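Local atomic coordinates of putative glycyl-glycine endopeptidase lytM (Ruminococcus gnavus, PDB entry 3NYY), a protein that is probably a metalloendopeptidase of the M23 family, a putative glycyl-glycine endopeptidase that carries an N-terminal helical LytM domain. Residues Arg39-Ala47 against Phe64-Arg72; Ile87-Pro95 against Val232-Tyr240. All coordinates share one frame; numbering follows the deposited sequence. Where two conformers were deposited one is given.

How the interactions relate
After three short helices the chain runs through helix 37-48 and comes back against it as helix 61-71; 16 residues separate 39-47 from 64-72, and interaction 1 closes this short loop within the LytM N-terminal domain. Helix 77-88 follows, and its last turn opens interaction 2, whose partner arrives only after a further 136 residues that hold most of the strands of the M23 peptidase region. The two loops therefore lie in series, neither enclosing nor crossing the other. The centres of interactions 1 and 2 are about 19 Å apart. They touch all the same: W88 packs on V41 and W45, tying helix 37-48 to helix 235-240, just beyond strand 228-232.

Interaction 1: residues Arg39-Ala47 against Phe64-Arg72; sequences RDVGLYWMA and FQKLYRQWR. With SO4 (sulfate ion), chain F.
L43 is the knob of this helix pair, set among F64, L67, Y68 and W71 where helical segments 39-47 and 64-71 cross at 74°, their axes 9.8 Å apart at closest. L43 CB lies at the edge of the F64 ring, its CD1 presses on Y68 CB at 3.7 Å, and its CD2 sits against W71 CB. One turn on, CB of M46, present as selenomethionine, stands over the centre of the six-membered ring of W71, 3.6 Å from the centroid. The bend at chi2 (-64°) carries its selenium toward CZ3 of W71, oblique to the ring, in a contact of the Met-aromatic type.

R39 can be followed outward: CB and CG leave with CG anti to the backbone N (chi1 -170°), CD rests on Y68 CD1 at 3.8 Å, and NE turns to D40 OD1. R39 NH2 joins NE on D40 OD1, at 2.8 Å, in a side-on salt bridge. R39 NH1 gives Q65 OE1 a nearly straight bond of 2.9 Å from above the carbonyl plane. Y68 CB lies over one guanidinium face. D40 in turn puts CB over the F64 ring, and its OD2 is bonded to Y30.

This knobs-into-holes packing within the LytM N-terminal domain thus has an apolar, aromatic centre and, at one end, an arginine whose charge is probably balanced by D40 and whose plane is fixed by in-plane bonds to two residues.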
loop_
_atom_site.group_PDB
_atom_site.type_symbol
_atom_site.label_atom_id
_atom_site.label_comp_id
_atom_site.label_asym_id
_atom_site.label_seq_id
_atom_site.Cartn_x
_atom_site.Cartn_y
_atom_site.Cartn_z
ATOM N N ARG A 39 14.567 15.355 -17.032
ATOM C CA ARG A 39 14.992 15.213 -18.418
ATOM C C ARG A 39 15.154 13.755 -18.796
ATOM O O ARG A 39 14.689 13.347 -19.864
ATOM C CB ARG A 39 16.318 15.926 -18.673
ATOM C CG ARG A 39 16.675 16.008 -20.131
ATOM C CD ARG A 39 18.152 16.359 -20.325
ATOM N NE ARG A 39 18.988 15.190 -20.009
ATOM C CZ ARG A 39 20.287 15.057 -20.337
ATOM N NH1 ARG A 39 20.913 16.026 -20.977
ATOM N NH2 ARG A 39 20.926 13.926 -20.051
ATOM N N ASP A 40 15.884 13.002 -17.975
ATOM C CA ASP A 40 16.245 11.629 -18.316
ATOM C C ASP A 40 15.050 10.686 -18.304
ATOM O O ASP A 40 14.904 9.873 -19.215
ATOM C CB ASP A 40 17.384 11.135 -17.437
ATOM C CG ASP A 40 18.693 11.864 -17.715
ATOM O OD1 ASP A 40 18.779 12.639 -18.702
ATOM O OD2 ASP A 40 19.641 11.651 -16.922
ATOM N N VAL A 41 14.139 10.859 -17.351
ATOM C CA VAL A 41 12.910 10.044 -17.358
ATOM C C VAL A 41 12.030 10.406 -18.572
ATOM O O VAL A 41 11.437 9.541 -19.233
ATOM C CB VAL A 41 12.124 10.097 -16.012
ATOM C CG1 VAL A 41 11.291 11.421 -15.856
ATOM C CG2 VAL A 41 11.325 8.813 -15.855
ATOM N N GLY A 42 11.996 11.679 -18.920
ATOM C CA GLY A 42 11.287 12.141 -20.100
ATOM C C GLY A 42 11.838 11.519 -21.374
ATOM O O GLY A 42 11.076 11.096 -22.232
ATOM N N LEU A 43 13.166 11.465 -21.461
ATOM C CA LEU A 43 13.832 10.829 -22.613
ATOM C C LEU A 43 13.586 9.329 -22.674
ATOM O O LEU A 43 13.388 8.764 -23.742
ATOM C CB LEU A 43 15.325 11.150 -22.597
ATOM C CG LEU A 43 15.627 12.625 -22.902
ATOM C CD1 LEU A 43 17.092 12.969 -22.515
ATOM C CD2 LEU A 43 15.345 12.997 -24.345
ATOM N N TYR A 44 13.614 8.693 -21.526
ATOM C CA TYR A 44 13.313 7.293 -21.388
ATOM C C TYR A 44 11.920 6.979 -21.885
ATOM O O TYR A 44 11.748 6.013 -22.663
ATOM C CB TYR A 44 13.490 6.902 -19.931
ATOM C CG TYR A 44 13.034 5.531 -19.596
ATOM C CD1 TYR A 44 13.806 4.425 -19.943
ATOM C CD2 TYR A 44 11.850 5.317 -18.902
ATOM C CE1 TYR A 44 13.408 3.137 -19.615
ATOM C CE2 TYR A 44 11.442 4.013 -18.572
ATOM C CZ TYR A 44 12.235 2.934 -18.938
ATOM O OH TYR A 44 11.833 1.671 -18.636
ATOM N N TRP A 45 10.939 7.807 -21.501
ATOM C CA TRP A 45 9.567 7.597 -21.990
ATOM C C TRP A 45 9.431 7.790 -23.485
ATOM O O TRP A 45 8.686 7.058 -24.152
ATOM C CB TRP A 45 8.567 8.445 -21.242
ATOM C CG TRP A 45 8.397 8.037 -19.785
ATOM C CD1 TRP A 45 8.447 6.746 -19.269
ATOM C CD2 TRP A 45 8.152 8.911 -18.668
ATOM N NE1 TRP A 45 8.254 6.787 -17.909
ATOM C CE2 TRP A 45 8.071 8.092 -17.513
ATOM C CE3 TRP A 45 8.008 10.298 -18.536
ATOM C CZ2 TRP A 45 7.835 8.621 -16.230
ATOM C CZ3 TRP A 45 7.791 10.843 -17.268
ATOM C CH2 TRP A 45 7.721 10.004 -16.128
HETATM N N MSE A 46 10.104 8.805 -24.038
HETATM C CA MSE A 46 10.058 9.001 -25.472
HETATM C C MSE A 46 10.681 7.852 -26.234
HETATM O O MSE A 46 10.098 7.369 -27.210
HETATM C CB MSE A 46 10.746 10.333 -25.856
HETATM C CG MSE A 46 9.914 11.568 -25.557
HETATM SE SE MSE A 46 8.280 11.677 -26.549
HETATM C CE MSE A 46 6.998 11.466 -25.284
ATOM N N ALA A 47 11.828 7.380 -25.774
ATOM C CA ALA A 47 12.566 6.349 -26.485
ATOM C C ALA A 47 11.861 4.989 -26.380
ATOM O O ALA A 47 12.044 4.167 -27.273
ATOM C CB ALA A 47 13.993 6.246 -25.946
ATOM N N PHE A 64 21.750 8.978 -22.521
ATOM C CA PHE A 64 20.751 10.038 -22.347
ATOM C C PHE A 64 21.165 11.333 -22.976
ATOM O O PHE A 64 20.330 12.027 -23.542
ATOM C CB PHE A 64 20.364 10.229 -20.875
ATOM C CG PHE A 64 19.456 9.138 -20.381
ATOM C CD1 PHE A 64 18.151 9.003 -20.914
ATOM C CD2 PHE A 64 19.903 8.182 -19.505
ATOM C CE1 PHE A 64 17.346 7.939 -20.499
ATOM C CE2 PHE A 64 19.080 7.155 -19.103
ATOM C CZ PHE A 64 17.803 7.055 -19.598
ATOM N N GLN A 65 22.455 11.654 -22.952
ATOM C CA GLN A 65 22.892 12.861 -23.630
ATOM C C GLN A 65 22.660 12.795 -25.144
ATOM O O GLN A 65 22.282 13.787 -25.784
ATOM C CB GLN A 65 24.365 13.177 -23.305
ATOM C CG GLN A 65 24.780 14.571 -23.737
ATOM C CD GLN A 65 24.087 15.680 -22.928
ATOM O OE1 GLN A 65 23.664 15.470 -21.782
ATOM N NE2 GLN A 65 24.003 16.873 -23.515
ATOM N N LYS A 66 22.905 11.620 -25.718
ATOM C CA LYS A 66 22.616 11.352 -27.117
ATOM C C LYS A 66 21.122 11.549 -27.446
ATOM O O LYS A 66 20.772 12.231 -28.406
ATOM C CB LYS A 66 23.076 9.927 -27.449
ATOM C CG LYS A 66 22.981 9.531 -28.910
ATOM C CD LYS A 66 23.416 8.067 -29.059
ATOM C CE LYS A 66 23.383 7.571 -30.495
ATOM N NZ LYS A 66 24.644 7.931 -31.199
ATOM N N LEU A 67 20.258 10.951 -26.625
ATOM C CA LEU A 67 18.802 11.124 -26.776
ATOM C C LEU A 67 18.415 12.559 -26.629
ATOM O O LEU A 67 17.575 13.040 -27.360
ATOM C CB LEU A 67 18.038 10.280 -25.771
ATOM C CG LEU A 67 18.023 8.784 -26.058
ATOM C CD1 LEU A 67 17.473 7.942 -24.888
ATOM C CD2 LEU A 67 17.285 8.508 -27.385
ATOM N N TYR A 68 18.985 13.257 -25.647
ATOM C CA TYR A 68 18.687 14.672 -25.485
ATOM C C TYR A 68 18.981 15.502 -26.755
ATOM O O TYR A 68 18.155 16.316 -27.202
ATOM C CB TYR A 68 19.471 15.246 -24.297
ATOM C CG TYR A 68 19.408 16.754 -24.213
ATOM C CD1 TYR A 68 18.195 17.435 -23.959
ATOM C CD2 TYR A 68 20.555 17.515 -24.416
ATOM C CE1 TYR A 68 18.155 18.857 -23.907
ATOM C CE2 TYR A 68 20.519 18.928 -24.375
ATOM C CZ TYR A 68 19.313 19.582 -24.111
ATOM O OH TYR A 68 19.354 20.963 -24.069
ATOM N N ARG A 69 20.138 15.280 -27.349
ATOM C CA ARG A 69 20.520 16.077 -28.533
ATOM C C ARG A 69 19.581 15.845 -29.729
ATOM O O ARG A 69 19.383 16.735 -30.549
ATOM C CB ARG A 69 21.982 15.863 -28.882
ATOM C CG ARG A 69 22.926 16.529 -27.837
ATOM C CD ARG A 69 22.698 18.061 -27.640
ATOM N NE ARG A 69 23.082 18.909 -28.788
ATOM C CZ ARG A 69 24.342 19.246 -29.111
ATOM N NH1 ARG A 69 25.386 18.820 -28.395
ATOM N NH2 ARG A 69 24.569 20.018 -30.173
ATOM N N GLN A 70 18.967 14.670 -29.772
ATOM C CA GLN A 70 17.939 14.396 -30.767
ATOM C C GLN A 70 16.581 15.036 -30.397
ATOM O O GLN A 70 16.068 15.920 -31.093
ATOM C CB GLN A 70 17.792 12.883 -30.889
ATOM C CG GLN A 70 19.105 12.190 -31.357
ATOM C CD GLN A 70 19.022 10.648 -31.358
ATOM O OE1 GLN A 70 19.957 9.954 -30.938
ATOM N NE2 GLN A 70 17.921 10.123 -31.840
ATOM N N TRP A 71 16.039 14.628 -29.244
ATOM C CA TRP A 71 14.665 14.983 -28.868
ATOM C C TRP A 71 14.432 16.465 -28.636
ATOM O O TRP A 71 13.320 16.945 -28.821
ATOM C CB TRP A 71 14.186 14.147 -27.653
ATOM C CG TRP A 71 13.825 12.764 -28.049
ATOM C CD1 TRP A 71 14.620 11.692 -28.031
ATOM C CD2 TRP A 71 12.565 12.332 -28.585
ATOM N NE1 TRP A 71 13.957 10.590 -28.505
ATOM C CE2 TRP A 71 12.688 10.960 -28.849
ATOM C CE3 TRP A 71 11.373 12.975 -28.890
ATOM C CZ2 TRP A 71 11.669 10.213 -29.400
ATOM C CZ3 TRP A 71 10.347 12.225 -29.418
ATOM C CH2 TRP A 71 10.504 10.854 -29.660
ATOM N N ARG A 72 15.476 17.210 -28.272
ATOM C CA ARG A 72 15.330 18.634 -27.988
ATOM C C ARG A 72 14.922 19.429 -29.233
ATOM O O ARG A 72 14.430 20.539 -29.139
ATOM C CB ARG A 72 16.618 19.194 -27.377
ATOM C CG ARG A 72 17.777 19.362 -28.318
ATOM C CD ARG A 72 18.930 19.970 -27.525
ATOM N NE ARG A 72 19.979 20.532 -28.370
ATOM C CZ ARG A 72 20.881 21.412 -27.941
ATOM N NH1 ARG A 72 20.868 21.828 -26.677
ATOM N NH2 ARG A 72 21.790 21.882 -28.774
HETATM S S SO4 F . 16.236 21.731 -22.271
HETATM O O1 SO4 F . 15.847 20.418 -21.745
HETATM O O2 SO4 F . 15.426 22.763 -21.633
HETATM O O3 SO4 F . 17.645 21.937 -22.001
HETATM O O4 SO4 F . 15.944 21.667 -23.706
#

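Interaction 2: residues Ile87-Pro95 against Val232-Tyr240; sequences IWNDVKYFP and VNPYPVLRY
W88 and V237 meet at the heart of this buried contact, where the end of helix 77-88 lies on helix 235-240. V237 CB stands almost on the normal of the six-membered ring of W88, 4.1 Å from its centroid, and CG2 of the same valine, anti to its backbone N, reaches on to V91 CG2 at 3.9 Å. With CG beside its own backbone N (chi1 -71°), W88 lays its far rim along the helix: CH2 touches P236 CB, and CZ3 touches Y240 CB at 3.7 Å. The indole edge then points at the face of Y240, an edge-to-face pair with planes 67° apart. The other side of W88 belongs to the helical domain, with V41 and W45 packed on it and NE1 bonded to Q21. A leucine in place of W88 would probably leave Q21 without its indole donor, open a gap between V237 and V41, and take the edge-to-face partner from Y240.

Two smaller apolar patches flank this centre. I87 CD1 and V232 CG2 meet tip to tip, while L238 CD2 is squeezed to 3.5 Å from P95 CD and also touches the F94 ring, whose edge faces L238 O.

The looser side is at the hydroxyl end of partly exposed Y240, where a water bridges the segments. It donates to W88 O and, at 2.8 Å, to V91 O, and accepts from Y240 OH at 2.7 Å.

Direct contact is thus an apolar, aromatic seam joining the end of the LytM-type helical part to helix 235-240, next to the strands of the M23 peptidase region; the polar link across it is this one water, which satisfies the carbonyls of W88 and V91 and the tyrosine hydroxyl together.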
loop_
_atom_site.group_PDB
_atom_site.type_symbol
_atom_site.label_atom_id
_atom_site.label_comp_id
_atom_site.label_asym_id
_atom_site.label_seq_id
_atom_site.Cartn_x
_atom_site.Cartn_y
_atom_site.Cartn_z
ATOM N N ILE A 87 7.718 17.524 -11.934
ATOM C CA ILE A 87 7.486 16.403 -11.032
ATOM C C ILE A 87 8.763 15.994 -10.290
ATOM O O ILE A 87 8.730 15.729 -9.093
ATOM C CB ILE A 87 6.908 15.196 -11.770
ATOM C CG1 ILE A 87 5.552 15.555 -12.357
ATOM C CG2 ILE A 87 6.735 13.903 -10.888
ATOM C CD1 ILE A 87 5.102 14.532 -13.390
ATOM N N TRP A 88 9.868 15.919 -11.032
ATOM C CA TRP A 88 11.083 15.215 -10.575
ATOM C C TRP A 88 12.151 16.139 -10.017
ATOM O O TRP A 88 12.808 15.758 -9.055
ATOM C CB TRP A 88 11.699 14.350 -11.696
ATOM C CG TRP A 88 10.859 13.173 -11.999
ATOM C CD1 TRP A 88 9.745 13.170 -12.765
ATOM C CD2 TRP A 88 11.026 11.845 -11.489
ATOM N NE1 TRP A 88 9.187 11.880 -12.770
ATOM C CE2 TRP A 88 9.966 11.065 -12.002
ATOM C CE3 TRP A 88 11.952 11.239 -10.648
ATOM C CZ2 TRP A 88 9.818 9.722 -11.697
ATOM C CZ3 TRP A 88 11.832 9.854 -10.393
ATOM C CH2 TRP A 88 10.763 9.124 -10.893
ATOM N N ASN A 89 12.344 17.328 -10.585
ATOM C CA ASN A 89 13.576 18.078 -10.324
ATOM C C ASN A 89 13.625 18.915 -9.050
ATOM O O ASN A 89 14.729 19.314 -8.613
ATOM C CB ASN A 89 13.950 18.936 -11.533
ATOM C CG ASN A 89 14.552 18.125 -12.659
ATOM O OD1 ASN A 89 14.202 16.961 -12.856
ATOM N ND2 ASN A 89 15.486 18.732 -13.384
ATOM N N ASP A 90 12.456 19.219 -8.480
ATOM C CA ASP A 90 12.372 20.035 -7.272
ATOM C C ASP A 90 12.384 19.220 -5.981
ATOM O O ASP A 90 12.495 19.818 -4.895
ATOM C CB ASP A 90 11.142 20.967 -7.253
ATOM C CG ASP A 90 11.135 21.994 -8.376
ATOM O OD1 ASP A 90 12.199 22.272 -9.002
ATOM O OD2 ASP A 90 10.033 22.534 -8.635
ATOM N N VAL A 91 12.267 17.899 -6.062
ATOM C CA VAL A 91 12.187 17.050 -4.881
ATOM C C VAL A 91 13.565 16.847 -4.306
ATOM O O VAL A 91 14.421 16.164 -4.914
ATOM C CB VAL A 91 11.511 15.713 -5.228
ATOM C CG1 VAL A 91 11.561 14.704 -4.060
ATOM C CG2 VAL A 91 9.992 16.016 -5.638
ATOM N N LYS A 92 13.756 17.404 -3.118
ATOM C CA LYS A 92 14.994 17.255 -2.328
ATOM C C LYS A 92 14.846 16.202 -1.220
ATOM O O LYS A 92 15.795 15.496 -0.921
ATOM C CB LYS A 92 15.329 18.615 -1.662
ATOM C CG LYS A 92 16.607 18.601 -0.859
ATOM C CD LYS A 92 17.090 19.984 -0.432
ATOM C CE LYS A 92 18.414 19.818 0.311
ATOM N NZ LYS A 92 18.750 21.109 0.995
ATOM N N TYR A 93 13.641 16.061 -0.663
ATOM C CA TYR A 93 13.389 15.157 0.451
ATOM C C TYR A 93 12.083 14.361 0.302
ATOM O O TYR A 93 11.109 14.833 -0.304
ATOM C CB TYR A 93 13.302 15.953 1.747
ATOM C CG TYR A 93 14.557 16.574 2.243
ATOM C CD1 TYR A 93 15.618 15.784 2.681
ATOM C CD2 TYR A 93 14.676 17.967 2.351
ATOM C CE1 TYR A 93 16.770 16.354 3.176
ATOM C CE2 TYR A 93 15.808 18.542 2.864
ATOM C CZ TYR A 93 16.862 17.743 3.267
ATOM O OH TYR A 93 18.016 18.299 3.827
ATOM N N PHE A 94 12.115 13.141 0.832
ATOM C CA PHE A 94 10.909 12.372 1.119
ATOM C C PHE A 94 10.092 13.206 2.144
ATOM O O PHE A 94 10.663 13.963 2.925
ATOM C CB PHE A 94 11.366 11.054 1.746
ATOM C CG PHE A 94 10.290 10.000 1.813
ATOM C CD1 PHE A 94 9.911 9.306 0.675
ATOM C CD2 PHE A 94 9.706 9.669 3.029
ATOM C CE1 PHE A 94 8.935 8.360 0.728
ATOM C CE2 PHE A 94 8.704 8.695 3.106
ATOM C CZ PHE A 94 8.307 8.065 1.955
ATOM N N PRO A 95 8.746 13.097 2.154
ATOM C CA PRO A 95 7.948 13.948 3.033
ATOM C C PRO A 95 7.931 13.582 4.525
ATOM O O PRO A 95 7.463 14.386 5.330
ATOM C CB PRO A 95 6.552 13.808 2.436
ATOM C CG PRO A 95 6.556 12.450 1.824
ATOM C CD PRO A 95 7.910 12.359 1.210
ATOM N N VAL A 232 -0.999 13.475 -11.050
ATOM C CA VAL A 232 -0.036 12.499 -11.596
ATOM C C VAL A 232 0.455 11.611 -10.474
ATOM O O VAL A 232 0.410 12.005 -9.305
ATOM C CB VAL A 232 1.159 13.207 -12.314
ATOM C CG1 VAL A 232 0.632 14.146 -13.387
ATOM C CG2 VAL A 232 2.035 13.943 -11.320
ATOM N N ASN A 233 0.927 10.426 -10.823
ATOM C CA ASN A 233 1.345 9.443 -9.827
ATOM C C ASN A 233 2.585 9.883 -9.064
ATOM O O ASN A 233 3.669 9.971 -9.667
ATOM C CB ASN A 233 1.590 8.106 -10.527
ATOM C CG ASN A 233 1.744 6.939 -9.578
ATOM O OD1 ASN A 233 1.545 7.070 -8.345
ATOM N ND2 ASN A 233 2.029 5.730 -10.164
ATOM N N PRO A 234 2.475 10.069 -7.718
ATOM C CA PRO A 234 3.688 10.432 -6.992
ATOM C C PRO A 234 4.570 9.248 -6.630
ATOM O O PRO A 234 5.667 9.452 -6.133
ATOM C CB PRO A 234 3.140 11.021 -5.677
ATOM C CG PRO A 234 1.714 11.318 -5.943
ATOM C CD PRO A 234 1.270 10.234 -6.881
ATOM N N TYR A 235 4.103 8.022 -6.834
ATOM C CA TYR A 235 4.830 6.889 -6.318
ATOM C C TYR A 235 6.294 6.821 -6.801
ATOM O O TYR A 235 7.212 6.693 -5.981
ATOM C CB TYR A 235 4.075 5.568 -6.606
ATOM C CG TYR A 235 4.829 4.338 -6.164
ATOM C CD1 TYR A 235 4.729 3.920 -4.840
ATOM C CD2 TYR A 235 5.664 3.617 -7.037
ATOM C CE1 TYR A 235 5.402 2.807 -4.384
ATOM C CE2 TYR A 235 6.354 2.467 -6.540
ATOM C CZ TYR A 235 6.214 2.116 -5.206
ATOM O OH TYR A 235 6.866 0.999 -4.632
ATOM N N PRO A 236 6.538 6.937 -8.126
ATOM C CA PRO A 236 7.954 6.790 -8.533
ATOM C C PRO A 236 8.910 7.870 -8.009
ATOM O O PRO A 236 10.055 7.545 -7.596
ATOM C CB PRO A 236 7.863 6.732 -10.078
ATOM C CG PRO A 236 6.434 6.171 -10.321
ATOM C CD PRO A 236 5.624 6.887 -9.277
ATOM N N VAL A 237 8.453 9.118 -7.958
ATOM C CA VAL A 237 9.286 10.193 -7.364
ATOM C C VAL A 237 9.473 9.993 -5.856
ATOM O O VAL A 237 10.538 10.230 -5.318
ATOM C CB VAL A 237 8.826 11.577 -7.773
ATOM C CG1 VAL A 237 7.546 12.030 -7.051
ATOM C CG2 VAL A 237 9.962 12.663 -7.564
ATOM N N LEU A 238 8.469 9.409 -5.185
ATOM C CA LEU A 238 8.625 9.082 -3.772
ATOM C C LEU A 238 9.680 8.015 -3.601
ATOM O O LEU A 238 10.499 8.126 -2.691
ATOM C CB LEU A 238 7.316 8.621 -3.134
ATOM C CG LEU A 238 6.324 9.720 -2.810
ATOM C CD1 LEU A 238 4.920 9.185 -2.544
ATOM C CD2 LEU A 238 6.812 10.605 -1.572
ATOM N N ARG A 239 9.659 6.975 -4.459
ATOM C CA ARG A 239 10.680 5.920 -4.403
ATOM C C ARG A 239 12.055 6.478 -4.635
ATOM O O ARG A 239 13.017 6.088 -3.972
ATOM C CB ARG A 239 10.403 4.822 -5.425
ATOM C CG ARG A 239 9.189 3.996 -5.110
ATOM C CD ARG A 239 9.315 3.217 -3.836
ATOM N NE ARG A 239 10.563 2.474 -3.687
ATOM C CZ ARG A 239 10.765 1.221 -4.071
ATOM N NH1 ARG A 239 9.808 0.515 -4.687
ATOM N NH2 ARG A 239 11.943 0.653 -3.810
ATOM N N TYR A 240 12.150 7.438 -5.557
ATOM C CA TYR A 240 13.414 8.125 -5.855
ATOM C C TYR A 240 13.944 8.912 -4.658
ATOM O O TYR A 240 15.162 8.927 -4.418
ATOM C CB TYR A 240 13.217 9.018 -7.090
ATOM C CG TYR A 240 14.111 10.214 -7.257
ATOM C CD1 TYR A 240 15.314 10.110 -7.939
ATOM C CD2 TYR A 240 13.719 11.451 -6.790
ATOM C CE1 TYR A 240 16.114 11.225 -8.124
ATOM C CE2 TYR A 240 14.505 12.569 -6.934
ATOM C CZ TYR A 240 15.710 12.442 -7.618
ATOM O OH TYR A 240 16.493 13.558 -7.777
HETATM O O HOH W 1 15.067 15.898 -7.606
#